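Local coordinates for NTF2-like Protein (Anabaena variabilis ATCC 29413, PDB 3DMC) that is of unknown function but has the cone-shaped alpha+beta fold of the NTF2 and SnoaL-like families, whose curved sheet and helices commonly enclose a pocket, at residues A[36-47]-A[116-127]. Sequence-based numbering, arbitrary orientation.
Sequences MLTEDFTFWFPM and RGDKICSYREYF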
loop_
_atom_site.group_PDB
_atom_site.type_symbol
_atom_site.label_atom_id
_atom_site.label_comp_id
_atom_site.label_asym_id
_atom_site.label_seq_id
_atom_site.Cartn_x
_atom_site.Cartn_y
_atom_site.Cartn_z
HETATM N N MSE A 36 18.181 0.134 12.724
HETATM C CA MSE A 36 17.830 1.371 12.041
HETATM C C MSE A 36 16.512 1.923 12.513
HETATM O O MSE A 36 16.057 2.952 12.010
HETATM C CB MSE A 36 17.762 1.171 10.535
HETATM C CG MSE A 36 19.073 1.388 9.844
HETATM SE SE MSE A 36 18.590 1.243 8.024
HETATM C CE MSE A 36 17.905 3.068 7.685
ATOM N N LEU A 37 15.903 1.242 13.475
ATOM C CA LEU A 37 14.584 1.663 13.991
ATOM C C LEU A 37 14.718 2.550 15.230
ATOM O O LEU A 37 15.568 2.326 16.090
ATOM C CB LEU A 37 13.704 0.436 14.296
ATOM C CG LEU A 37 13.681 -0.641 13.214
ATOM C CD1 LEU A 37 12.745 -1.796 13.565
ATOM C CD2 LEU A 37 13.253 -0.007 11.888
ATOM N N THR A 38 13.862 3.561 15.302
ATOM C CA THR A 38 13.812 4.481 16.442
ATOM C C THR A 38 13.255 3.771 17.679
ATOM O O THR A 38 12.588 2.741 17.601
ATOM C CB THR A 38 12.961 5.742 16.152
ATOM O OG1 THR A 38 11.610 5.351 15.927
ATOM C CG2 THR A 38 13.503 6.540 15.002
ATOM N N GLU A 39 13.531 4.330 18.852
ATOM C CA GLU A 39 13.109 3.686 20.082
ATOM C C GLU A 39 11.587 3.648 20.215
ATOM O O GLU A 39 11.032 2.790 20.906
ATOM C CB GLU A 39 13.721 4.380 21.313
ATOM C CG GLU A 39 15.248 4.315 21.350
ATOM C CD GLU A 39 15.784 2.894 21.203
ATOM O OE1 GLU A 39 15.360 1.994 21.966
ATOM O OE2 GLU A 39 16.644 2.674 20.319
ATOM N N ASP A 40 10.937 4.599 19.553
ATOM C CA ASP A 40 9.471 4.741 19.603
ATOM C C ASP A 40 8.834 4.126 18.354
ATOM O O ASP A 40 7.700 4.417 18.010
ATOM C CB ASP A 40 9.008 6.195 19.778
ATOM C CG ASP A 40 9.414 7.105 18.637
ATOM O OD1 ASP A 40 10.350 6.759 17.867
ATOM O OD2 ASP A 40 8.828 8.203 18.520
ATOM N N PHE A 41 9.602 3.259 17.715
ATOM C CA PHE A 41 9.156 2.571 16.486
ATOM C C PHE A 41 7.778 1.925 16.674
ATOM O O PHE A 41 7.541 1.246 17.671
ATOM C CB PHE A 41 10.163 1.484 16.098
ATOM C CG PHE A 41 9.770 0.704 14.869
ATOM C CD1 PHE A 41 9.927 1.257 13.615
ATOM C CD2 PHE A 41 9.249 -0.595 14.972
ATOM C CE1 PHE A 41 9.569 0.519 12.455
ATOM C CE2 PHE A 41 8.905 -1.341 13.818
ATOM C CZ PHE A 41 9.064 -0.756 12.565
ATOM N N THR A 42 6.879 2.134 15.707
ATOM C CA THR A 42 5.587 1.415 15.709
ATOM C C THR A 42 5.390 0.758 14.371
ATOM O O THR A 42 5.997 1.148 13.372
ATOM C CB THR A 42 4.382 2.328 15.930
ATOM O OG1 THR A 42 4.139 3.109 14.743
ATOM C CG2 THR A 42 4.564 3.218 17.143
ATOM N N PHE A 43 4.595 -0.286 14.370
ATOM C CA PHE A 43 4.318 -0.985 13.097
ATOM C C PHE A 43 2.893 -1.464 13.112
ATOM O O PHE A 43 2.361 -1.884 14.136
ATOM C CB PHE A 43 5.288 -2.136 12.789
ATOM C CG PHE A 43 5.303 -3.268 13.812
ATOM C CD1 PHE A 43 5.969 -3.130 15.024
ATOM C CD2 PHE A 43 4.702 -4.473 13.552
ATOM C CE1 PHE A 43 5.994 -4.171 15.939
ATOM C CE2 PHE A 43 4.722 -5.501 14.474
ATOM C CZ PHE A 43 5.379 -5.337 15.666
ATOM N N TRP A 44 2.282 -1.376 11.948
ATOM C CA TRP A 44 0.888 -1.814 11.758
ATOM C C TRP A 44 0.875 -3.012 10.794
ATOM O O TRP A 44 1.520 -2.992 9.748
ATOM C CB TRP A 44 0.057 -0.672 11.151
ATOM C CG TRP A 44 -1.178 -0.293 11.881
ATOM C CD1 TRP A 44 -1.326 0.765 12.731
ATOM C CD2 TRP A 44 -2.462 -0.929 11.808
ATOM N NE1 TRP A 44 -2.601 0.809 13.202
ATOM C CE2 TRP A 44 -3.325 -0.217 12.658
ATOM C CE3 TRP A 44 -2.954 -2.043 11.137
ATOM C CZ2 TRP A 44 -4.663 -0.574 12.838
ATOM C CZ3 TRP A 44 -4.299 -2.397 11.313
ATOM C CH2 TRP A 44 -5.127 -1.665 12.177
ATOM N N PHE A 45 0.119 -4.036 11.164
ATOM C CA PHE A 45 0.013 -5.266 10.379
ATOM C C PHE A 45 -1.466 -5.725 10.284
ATOM O O PHE A 45 -2.257 -5.472 11.158
ATOM C CB PHE A 45 0.955 -6.321 10.986
ATOM C CG PHE A 45 1.079 -7.587 10.189
ATOM C CD1 PHE A 45 1.994 -7.689 9.155
ATOM C CD2 PHE A 45 0.297 -8.696 10.500
ATOM C CE1 PHE A 45 2.120 -8.873 8.435
ATOM C CE2 PHE A 45 0.417 -9.869 9.780
ATOM C CZ PHE A 45 1.328 -9.961 8.753
ATOM N N PRO A 46 -1.854 -6.370 9.169
ATOM C CA PRO A 46 -3.290 -6.478 8.947
ATOM C C PRO A 46 -4.068 -7.471 9.769
ATOM O O PRO A 46 -5.259 -7.277 9.980
ATOM C CB PRO A 46 -3.381 -6.867 7.457
ATOM C CG PRO A 46 -2.085 -6.394 6.875
ATOM C CD PRO A 46 -1.085 -6.634 7.944
HETATM N N MSE A 47 -3.402 -8.533 10.198
HETATM C CA MSE A 47 -4.097 -9.670 10.817
HETATM C C MSE A 47 -3.238 -10.489 11.746
HETATM O O MSE A 47 -2.014 -10.427 11.752
HETATM C CB MSE A 47 -4.711 -10.599 9.742
HETATM C CG MSE A 47 -3.718 -11.368 8.926
HETATM SE SE MSE A 47 -4.630 -12.523 7.593
HETATM C CE MSE A 47 -4.183 -14.312 8.217
ATOM N N ARG A 116 12.788 9.344 10.195
ATOM C CA ARG A 116 13.201 10.387 11.137
ATOM C C ARG A 116 14.720 10.392 11.285
ATOM O O ARG A 116 15.311 9.518 11.940
ATOM C CB ARG A 116 12.518 10.213 12.489
ATOM C CG ARG A 116 12.738 11.411 13.430
ATOM C CD ARG A 116 12.468 11.067 14.904
ATOM N NE ARG A 116 11.077 10.694 15.081
ATOM C CZ ARG A 116 10.646 9.724 15.879
ATOM N NH1 ARG A 116 11.490 9.024 16.610
ATOM N NH2 ARG A 116 9.354 9.458 15.927
ATOM N N GLY A 117 15.334 11.385 10.667
ATOM C CA GLY A 117 16.800 11.488 10.669
ATOM C C GLY A 117 17.408 10.341 9.902
ATOM O O GLY A 117 17.070 10.101 8.747
ATOM N N ASP A 118 18.271 9.611 10.580
ATOM C CA ASP A 118 19.020 8.517 9.968
ATOM C C ASP A 118 18.341 7.203 10.285
ATOM O O ASP A 118 18.879 6.128 10.050
ATOM C CB ASP A 118 20.497 8.522 10.385
ATOM C CG ASP A 118 20.704 8.321 11.869
ATOM O OD1 ASP A 118 19.816 8.707 12.672
ATOM O OD2 ASP A 118 21.770 7.790 12.234
ATOM N N LYS A 119 17.113 7.324 10.785
ATOM C CA LYS A 119 16.307 6.153 11.172
ATOM C C LYS A 119 14.866 6.123 10.633
ATOM O O LYS A 119 14.353 7.092 10.076
ATOM C CB LYS A 119 16.284 6.012 12.700
ATOM C CG LYS A 119 17.641 5.616 13.265
ATOM C CD LYS A 119 17.719 5.663 14.758
ATOM C CE LYS A 119 19.147 5.387 15.221
ATOM N NZ LYS A 119 19.271 5.427 16.706
ATOM N N ILE A 120 14.252 4.974 10.891
ATOM C CA ILE A 120 12.833 4.673 10.554
ATOM C C ILE A 120 12.017 4.584 11.831
ATOM O O ILE A 120 12.376 3.833 12.766
ATOM C CB ILE A 120 12.729 3.342 9.753
ATOM C CG1 ILE A 120 13.439 3.503 8.394
ATOM C CG2 ILE A 120 11.259 2.857 9.615
ATOM C CD1 ILE A 120 13.783 2.172 7.699
ATOM N N CYS A 121 10.910 5.342 11.863
ATOM C CA CYS A 121 10.104 5.483 13.091
ATOM C C CYS A 121 8.759 4.765 13.018
ATOM O O CYS A 121 8.092 4.525 14.020
ATOM C CB CYS A 121 9.896 6.970 13.454
ATOM S SG CYS A 121 9.196 8.015 12.161
ATOM N N SER A 122 8.375 4.340 11.824
ATOM C CA SER A 122 7.158 3.522 11.733
ATOM C C SER A 122 7.103 2.740 10.426
ATOM O O SER A 122 7.791 3.056 9.458
ATOM C CB SER A 122 5.906 4.377 11.863
ATOM O OG SER A 122 5.819 5.276 10.776
ATOM N N TYR A 123 6.243 1.737 10.471
ATOM C CA TYR A 123 6.093 0.742 9.423
ATOM C C TYR A 123 4.635 0.342 9.308
ATOM O O TYR A 123 3.973 0.140 10.297
ATOM C CB TYR A 123 6.969 -0.457 9.831
ATOM C CG TYR A 123 6.845 -1.761 9.079
ATOM C CD1 TYR A 123 5.707 -2.574 9.186
ATOM C CD2 TYR A 123 7.895 -2.219 8.320
ATOM C CE1 TYR A 123 5.634 -3.812 8.531
ATOM C CE2 TYR A 123 7.832 -3.428 7.661
ATOM C CZ TYR A 123 6.719 -4.238 7.786
ATOM O OH TYR A 123 6.712 -5.431 7.099
ATOM N N ARG A 124 4.160 0.213 8.073
ATOM C CA ARG A 124 2.816 -0.243 7.790
ATOM C C ARG A 124 2.876 -1.175 6.602
ATOM O O ARG A 124 3.507 -0.834 5.583
ATOM C CB ARG A 124 1.897 0.927 7.442
ATOM C CG ARG A 124 1.717 1.937 8.598
ATOM C CD ARG A 124 1.205 3.309 8.085
ATOM N NE ARG A 124 2.215 3.937 7.249
ATOM C CZ ARG A 124 3.289 4.527 7.736
ATOM N NH1 ARG A 124 3.410 4.655 9.061
ATOM N NH2 ARG A 124 4.193 5.020 6.916
ATOM N N GLU A 125 2.258 -2.334 6.788
ATOM C CA GLU A 125 2.162 -3.381 5.773
ATOM C C GLU A 125 0.744 -3.610 5.276
ATOM O O GLU A 125 -0.225 -3.695 6.045
ATOM C CB GLU A 125 2.784 -4.694 6.276
ATOM C CG GLU A 125 2.783 -5.757 5.172
ATOM C CD GLU A 125 3.588 -7.006 5.462
ATOM O OE1 GLU A 125 4.515 -6.974 6.299
ATOM O OE2 GLU A 125 3.279 -8.032 4.808
ATOM N N TYR A 126 0.657 -3.699 3.946
ATOM C CA TYR A 126 -0.614 -3.927 3.231
ATOM C C TYR A 126 -0.466 -5.108 2.256
ATOM O O TYR A 126 0.578 -5.254 1.602
ATOM C CB TYR A 126 -1.015 -2.692 2.417
ATOM C CG TYR A 126 -1.093 -1.372 3.161
ATOM C CD1 TYR A 126 0.061 -0.616 3.451
ATOM C CD2 TYR A 126 -2.331 -0.859 3.572
ATOM C CE1 TYR A 126 -0.024 0.609 4.090
ATOM C CE2 TYR A 126 -2.414 0.377 4.257
ATOM C CZ TYR A 126 -1.241 1.098 4.521
ATOM O OH TYR A 126 -1.325 2.321 5.177
ATOM N N PHE A 127 -1.505 -5.938 2.175
ATOM C CA PHE A 127 -1.534 -7.130 1.289
ATOM C C PHE A 127 -2.250 -6.785 -0.019
ATOM O O PHE A 127 -3.363 -6.258 0.012
ATOM C CB PHE A 127 -2.322 -8.307 1.924
ATOM C CG PHE A 127 -1.834 -8.775 3.285
ATOM C CD1 PHE A 127 -0.544 -8.532 3.711
ATOM C CD2 PHE A 127 -2.659 -9.543 4.086
ATOM C CE1 PHE A 127 -0.088 -9.016 4.967
ATOM C CE2 PHE A 127 -2.230 -10.035 5.320
ATOM C CZ PHE A 127 -0.947 -9.770 5.764
HETATM O O HOH W 1 17.009 3.579 17.974
HETATM O O HOH W 2 6.853 6.083 15.906
HETATM O O HOH W 3 2.724 1.990 12.568
#
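Arg116 grips the carboxylate of Asp40 end-on: NH1 lies 2.8 Å from OD1, NH2 reaches OD2 on its syn side, and the two flat groups are twisted 48° apart. OD1 takes a second bond, from Thr38 OG1 at 2.7 Å, which braces the carboxylate inside the Thr38-Phe41 type I turn, and the salt bridge ties that turn to the type II' turn at 116-119. Cys121 CB lies against one face of the Arg116 guanidinium, toward its rim.

This salt bridge sits at one end of the parallel pairing of 41-45 with 119-127, the single parallel neighbour pair in the curved sheet of the NTF2-like fold. The ladder starts where Ile120 N donates to Met36 O and Thr38 N to Ile120 O. The corner at Glu39 and Asp40 interrupts it, and a water bridges Asp40 O and Cys121 O there. Pairing resumes with Thr42 N to Cys121 O and runs on through Tyr123 and Trp44 to Glu125 N on Trp44 O, 3.1 Å.

Side chains then sort to the two faces. Ser122, Arg124 and Trp44 face the second subunit, where Glu93 of that chain pairs with Arg124 NE; Arg124 NH2 meets Ser112 and Asp114 of its own chain. On the helix-covered face lie Ile120, Phe43 and Tyr123. With CG anti to the backbone N (chi1 179°), the Phe41 ring brings CZ to within 3.5 Å of Tyr123 CB, while Leu37 CD1 sits over the centre of one ring face. Tyr123 OH is hydrogen-bonded to Glu125 OE1, and that oxygen also lies at the edge of the Phe45 ring; an acetate ion, probably from the crystallisation liquor, lies beside the Glu125 side chain. Phe127 turns its edge toward the face of Phe45 in an offset edge-to-face pair, planes at 78°, and over its own ring centre Pro46 CG makes a CH-pi contact, 3.8 Å from the centroid.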